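Local coordinates for periplasmic binding protein/LacI transcriptional regulator (Burkholderia graminis C4D1M, PDB 5HQJ) that probably serves as the sugar-binding component of an ABC transporter and holds D-arabinose in the cleft between its two lobes, at residues Met126-Met139 and Met265-His279. Numbering follows the deposited sequence.
With 64K (alpha-D-arabinopyranose), chain B.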
loop_
_atom_site.group_PDB
_atom_site.type_symbol
_atom_site.label_atom_id
_atom_site.label_comp_id
_atom_site.label_asym_id
_atom_site.label_seq_id
_atom_site.Cartn_x
_atom_site.Cartn_y
_atom_site.Cartn_z
HETATM N N MSE A 126 5.054 14.454 8.862
HETATM C CA MSE A 126 3.923 14.378 7.969
HETATM C C MSE A 126 3.842 13.001 7.326
HETATM O O MSE A 126 4.828 12.262 7.304
HETATM C CB MSE A 126 4.019 15.456 6.888
HETATM C CG MSE A 126 5.177 15.271 5.959
HETATM SE SE MSE A 126 5.409 16.728 4.669
HETATM C CE MSE A 126 4.071 16.172 3.354
ATOM N N TYR A 127 2.642 12.691 6.836
ATOM C CA TYR A 127 2.325 11.488 6.077
ATOM C C TYR A 127 1.925 11.815 4.652
ATOM O O TYR A 127 1.045 12.662 4.411
ATOM C CB TYR A 127 1.196 10.720 6.779
ATOM C CG TYR A 127 0.514 9.657 5.917
ATOM C CD1 TYR A 127 1.105 8.430 5.696
ATOM C CD2 TYR A 127 -0.729 9.886 5.343
ATOM C CE1 TYR A 127 0.479 7.478 4.916
ATOM C CE2 TYR A 127 -1.346 8.945 4.562
ATOM C CZ TYR A 127 -0.739 7.729 4.358
ATOM O OH TYR A 127 -1.360 6.769 3.587
ATOM N N ILE A 128 2.575 11.140 3.723
ATOM C CA ILE A 128 2.238 11.213 2.329
ATOM C C ILE A 128 1.673 9.883 1.848
ATOM O O ILE A 128 2.393 8.885 1.755
ATOM C CB ILE A 128 3.478 11.554 1.485
ATOM C CG1 ILE A 128 4.093 12.866 1.989
ATOM C CG2 ILE A 128 3.149 11.595 -0.008
ATOM C CD1 ILE A 128 5.478 13.129 1.426
ATOM N N GLY A 129 0.403 9.852 1.492
ATOM C CA GLY A 129 -0.137 8.610 0.992
ATOM C C GLY A 129 -1.621 8.620 0.716
ATOM O O GLY A 129 -2.277 9.672 0.671
ATOM N N THR A 130 -2.140 7.419 0.504
ATOM C CA THR A 130 -3.552 7.198 0.246
ATOM C C THR A 130 -4.361 7.447 1.507
ATOM O O THR A 130 -3.878 7.260 2.629
ATOM C CB THR A 130 -3.763 5.749 -0.255
ATOM O OG1 THR A 130 -2.975 5.615 -1.425
ATOM C CG2 THR A 130 -5.188 5.460 -0.554
ATOM N N ASN A 131 -5.608 7.881 1.304
ATOM C CA ASN A 131 -6.605 7.881 2.374
ATOM C C ASN A 131 -7.190 6.499 2.383
ATOM O O ASN A 131 -8.060 6.182 1.584
ATOM C CB ASN A 131 -7.694 8.921 2.147
ATOM C CG ASN A 131 -8.702 8.968 3.284
ATOM O OD1 ASN A 131 -8.819 8.022 4.082
ATOM N ND2 ASN A 131 -9.437 10.072 3.366
ATOM N N ASN A 132 -6.645 5.660 3.236
ATOM C CA ASN A 132 -6.867 4.230 3.062
ATOM C C ASN A 132 -8.241 3.803 3.508
ATOM O O ASN A 132 -8.860 2.967 2.858
ATOM C CB ASN A 132 -5.773 3.472 3.769
ATOM C CG ASN A 132 -4.484 3.521 3.002
ATOM O OD1 ASN A 132 -4.346 2.887 1.950
ATOM N ND2 ASN A 132 -3.525 4.285 3.508
ATOM N N GLU A 133 -8.785 4.429 4.542
ATOM C CA GLU A 133 -10.161 4.093 4.895
ATOM C C GLU A 133 -11.083 4.533 3.750
ATOM O O GLU A 133 -11.970 3.782 3.353
ATOM C CB GLU A 133 -10.596 4.716 6.227
ATOM C CG GLU A 133 -11.987 4.244 6.642
ATOM C CD GLU A 133 -12.317 4.519 8.097
ATOM O OE1 GLU A 133 -11.383 4.706 8.906
ATOM O OE2 GLU A 133 -13.520 4.538 8.433
ATOM N N GLN A 134 -10.876 5.722 3.168
ATOM C CA GLN A 134 -11.728 6.154 2.064
ATOM C C GLN A 134 -11.582 5.223 0.855
ATOM O O GLN A 134 -12.547 4.966 0.135
ATOM C CB GLN A 134 -11.427 7.624 1.634
ATOM C CG GLN A 134 -12.260 8.111 0.453
ATOM C CD GLN A 134 -13.754 8.037 0.714
ATOM O OE1 GLN A 134 -14.487 7.333 0.018
ATOM N NE2 GLN A 134 -14.214 8.775 1.715
ATOM N N ALA A 135 -10.377 4.726 0.603
ATOM C CA ALA A 135 -10.245 3.784 -0.500
ATOM C C ALA A 135 -11.109 2.521 -0.248
ATOM O O ALA A 135 -11.712 1.967 -1.162
ATOM C CB ALA A 135 -8.798 3.398 -0.692
ATOM N N GLY A 136 -11.121 2.024 0.998
ATOM C CA GLY A 136 -12.003 0.888 1.350
ATOM C C GLY A 136 -13.462 1.186 1.152
ATOM O O GLY A 136 -14.231 0.398 0.589
ATOM N N ALA A 137 -13.857 2.357 1.634
ATOM C CA ALA A 137 -15.204 2.812 1.417
ATOM C C ALA A 137 -15.599 2.830 -0.069
ATOM O O ALA A 137 -16.662 2.391 -0.430
ATOM C CB ALA A 137 -15.366 4.229 2.049
ATOM N N THR A 138 -14.729 3.329 -0.932
ATOM C CA THR A 138 -14.983 3.334 -2.355
ATOM C C THR A 138 -15.117 1.931 -2.948
ATOM O O THR A 138 -15.968 1.684 -3.763
ATOM C CB THR A 138 -13.865 4.098 -3.070
ATOM O OG1 THR A 138 -13.898 5.460 -2.643
ATOM C CG2 THR A 138 -13.994 4.060 -4.583
HETATM N N MSE A 139 -14.258 1.017 -2.543
HETATM C CA MSE A 139 -14.383 -0.374 -2.953
HETATM C C MSE A 139 -15.717 -0.968 -2.555
HETATM O O MSE A 139 -16.361 -1.689 -3.325
HETATM C CB MSE A 139 -13.252 -1.178 -2.328
HETATM C CG MSE A 139 -11.896 -0.900 -2.920
HETATM SE SE MSE A 139 -10.603 -2.148 -2.081
HETATM C CE MSE A 139 -10.387 -3.516 -3.442
HETATM N N MSE A 265 -7.890 -0.636 -7.606
HETATM C CA MSE A 265 -7.621 0.655 -6.982
HETATM C C MSE A 265 -6.133 0.934 -7.127
HETATM O O MSE A 265 -5.341 0.181 -6.551
HETATM C CB MSE A 265 -8.033 0.664 -5.501
HETATM C CG MSE A 265 -9.468 0.258 -5.240
HETATM SE SE MSE A 265 -10.660 1.676 -5.827
HETATM C CE MSE A 265 -10.376 2.967 -4.403
ATOM N N VAL A 266 -5.766 1.988 -7.881
ATOM C CA VAL A 266 -4.377 2.312 -8.135
ATOM C C VAL A 266 -4.023 3.544 -7.340
ATOM O O VAL A 266 -4.631 4.580 -7.520
ATOM C CB VAL A 266 -4.093 2.508 -9.614
ATOM C CG1 VAL A 266 -2.589 2.729 -9.830
ATOM C CG2 VAL A 266 -4.596 1.291 -10.410
ATOM N N GLN A 267 -3.051 3.404 -6.448
ATOM C CA GLN A 267 -2.543 4.495 -5.633
ATOM C C GLN A 267 -1.572 5.306 -6.517
ATOM O O GLN A 267 -1.523 5.069 -7.713
ATOM C CB GLN A 267 -1.865 3.950 -4.377
ATOM C CG GLN A 267 -2.676 2.946 -3.595
ATOM C CD GLN A 267 -1.904 2.525 -2.389
ATOM O OE1 GLN A 267 -1.687 3.309 -1.482
ATOM N NE2 GLN A 267 -1.456 1.261 -2.377
ATOM N N ARG A 268 -0.849 6.263 -5.939
ATOM C CA ARG A 268 0.163 7.017 -6.652
ATOM C C ARG A 268 1.548 6.827 -6.001
ATOM O O ARG A 268 2.078 7.721 -5.387
ATOM C CB ARG A 268 -0.247 8.511 -6.723
ATOM C CG ARG A 268 -1.500 8.773 -7.559
ATOM C CD ARG A 268 -1.600 10.181 -8.071
ATOM N NE ARG A 268 -2.651 10.257 -9.079
ATOM C CZ ARG A 268 -3.940 10.400 -8.802
ATOM N NH1 ARG A 268 -4.338 10.504 -7.548
ATOM N NH2 ARG A 268 -4.819 10.445 -9.782
ATOM N N PRO A 269 2.130 5.612 -6.117
ATOM C CA PRO A 269 3.405 5.304 -5.443
ATOM C C PRO A 269 4.600 6.133 -5.967
ATOM O O PRO A 269 5.506 6.491 -5.220
ATOM C CB PRO A 269 3.577 3.788 -5.711
ATOM C CG PRO A 269 2.712 3.479 -6.904
ATOM C CD PRO A 269 1.538 4.429 -6.764
ATOM N N VAL A 270 4.615 6.420 -7.272
ATOM C CA VAL A 270 5.681 7.221 -7.862
ATOM C C VAL A 270 5.642 8.607 -7.226
ATOM O O VAL A 270 6.664 9.135 -6.806
ATOM C CB VAL A 270 5.542 7.344 -9.409
ATOM C CG1 VAL A 270 6.718 8.096 -9.953
ATOM C CG2 VAL A 270 5.501 6.007 -10.025
ATOM N N THR A 271 4.450 9.213 -7.223
ATOM C CA THR A 271 4.214 10.511 -6.655
ATOM C C THR A 271 4.568 10.515 -5.152
ATOM O O THR A 271 5.152 11.479 -4.650
ATOM C CB THR A 271 2.723 10.968 -6.916
ATOM O OG1 THR A 271 2.515 11.223 -8.313
ATOM C CG2 THR A 271 2.391 12.208 -6.132
HETATM N N MSE A 272 4.205 9.466 -4.417
HETATM C CA MSE A 272 4.626 9.364 -3.017
HETATM C C MSE A 272 6.144 9.478 -2.849
HETATM O O MSE A 272 6.624 10.213 -1.989
HETATM C CB MSE A 272 4.156 8.048 -2.376
HETATM C CG MSE A 272 2.651 7.906 -2.148
HETATM SE SE MSE A 272 2.396 6.146 -1.401
HETATM C CE MSE A 272 0.696 5.728 -2.233
ATOM N N GLY A 273 6.906 8.737 -3.642
ATOM C CA GLY A 273 8.360 8.745 -3.495
ATOM C C GLY A 273 8.941 10.085 -3.874
ATOM O O GLY A 273 9.866 10.619 -3.236
ATOM N N SER A 274 8.390 10.674 -4.930
ATOM C CA SER A 274 8.829 11.982 -5.347
ATOM C C SER A 274 8.586 13.056 -4.273
ATOM O O SER A 274 9.481 13.830 -3.894
ATOM C CB SER A 274 8.086 12.353 -6.636
ATOM O OG SER A 274 8.690 13.465 -7.206
ATOM N N LEU A 275 7.348 13.112 -3.794
ATOM C CA LEU A 275 6.993 14.042 -2.715
ATOM C C LEU A 275 7.776 13.771 -1.453
ATOM O O LEU A 275 8.184 14.705 -0.769
ATOM C CB LEU A 275 5.503 13.955 -2.406
ATOM C CG LEU A 275 4.600 14.521 -3.500
ATOM C CD1 LEU A 275 3.194 14.192 -3.113
ATOM C CD2 LEU A 275 4.785 16.059 -3.744
ATOM N N ALA A 276 8.008 12.505 -1.148
ATOM C CA ALA A 276 8.769 12.187 0.069
ATOM C C ALA A 276 10.152 12.852 0.027
ATOM O O ALA A 276 10.589 13.490 0.992
ATOM C CB ALA A 276 8.900 10.716 0.236
ATOM N N VAL A 277 10.852 12.718 -1.091
ATOM C CA VAL A 277 12.175 13.331 -1.197
ATOM C C VAL A 277 12.089 14.853 -1.220
ATOM O O VAL A 277 12.812 15.546 -0.485
ATOM C CB VAL A 277 12.920 12.813 -2.440
ATOM C CG1 VAL A 277 14.160 13.604 -2.673
ATOM C CG2 VAL A 277 13.279 11.335 -2.259
ATOM N N ASP A 278 11.189 15.396 -2.042
ATOM C CA ASP A 278 11.005 16.827 -2.109
ATOM C C ASP A 278 10.663 17.488 -0.771
ATOM O O ASP A 278 11.223 18.540 -0.441
ATOM C CB ASP A 278 9.934 17.140 -3.141
ATOM C CG ASP A 278 10.483 17.147 -4.555
ATOM O OD1 ASP A 278 11.701 17.399 -4.729
ATOM O OD2 ASP A 278 9.691 16.918 -5.479
ATOM N N HIS A 279 9.787 16.873 0.019
ATOM C CA HIS A 279 9.493 17.423 1.329
ATOM C C HIS A 279 10.622 17.175 2.331
ATOM O O HIS A 279 10.875 18.015 3.191
ATOM C CB HIS A 279 8.161 16.875 1.818
ATOM C CG HIS A 279 7.000 17.568 1.180
ATOM N ND1 HIS A 279 6.542 18.807 1.607
ATOM C CD2 HIS A 279 6.256 17.243 0.100
ATOM C CE1 HIS A 279 5.535 19.180 0.839
ATOM N NE2 HIS A 279 5.332 18.247 -0.081
HETATM O O2 64K B . -0.061 0.368 -0.039
HETATM C C2 64K B . 0.308 -1.044 0.108
HETATM C C3 64K B . 0.180 -1.681 -1.238
HETATM O O3 64K B . -1.189 -1.871 -1.521
HETATM C C4 64K B . 0.817 -3.066 -1.281
HETATM O O4 64K B . 0.092 -4.018 -0.481
HETATM C C5 64K B . 2.181 -3.000 -0.760
HETATM O O5 64K B . 2.132 -2.581 0.626
HETATM C C1 64K B . 1.722 -1.150 0.606
HETATM O O1 64K B . 1.770 -0.667 1.893
HETATM O O HOH W 1 -2.050 7.354 -3.370
HETATM O O HOH W 2 -1.110 4.572 1.112
#
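I128 drives its CD1 against the helix 269-284, where it lies 3.7 Å from L275 C and also meets A276; CG2 rests over M272 CA. A beta-branched residue suits a strand and offers two branches, CG2 and the longer CG1-CD1, to a helix running nearly antiparallel to it, at 157°. M272, selenomethionine like M126, M139 and M265, runs past the backbone of I128 and G129 to put CE 3.8 Å from T130 OG1; long unbranched chains suit such bent paths. One helical turn beyond L275 and A276, H279 takes M126 CE over one face of its imidazole, 3.9 Å from the ring centroid, a CH-pi contact, while H279 ND1 hydrogen-bonds E288. In the other lobe M265, bent at both chi2 and chi3, folds against the helix 132-146: CE reaches A135 O at 3.6 Å, and CG packs on M139 CG.

Between these apolar patches a short hydroxyl meets a long amide. T130 OG1 donates to Q267 OE1 over 2.6 Å, on a lone pair, and accepts from a water bound by R268 N. Q267 NE2 gives an almost straight bond (174°) to O2 of the arabinose and another to D247. Both chains cross between the lobes here, consistent with the hinge segments of periplasmic binding proteins. T130, with D247 at the amide's other end, probably holds its rotation, a second-shell residue positioning a first-shell one.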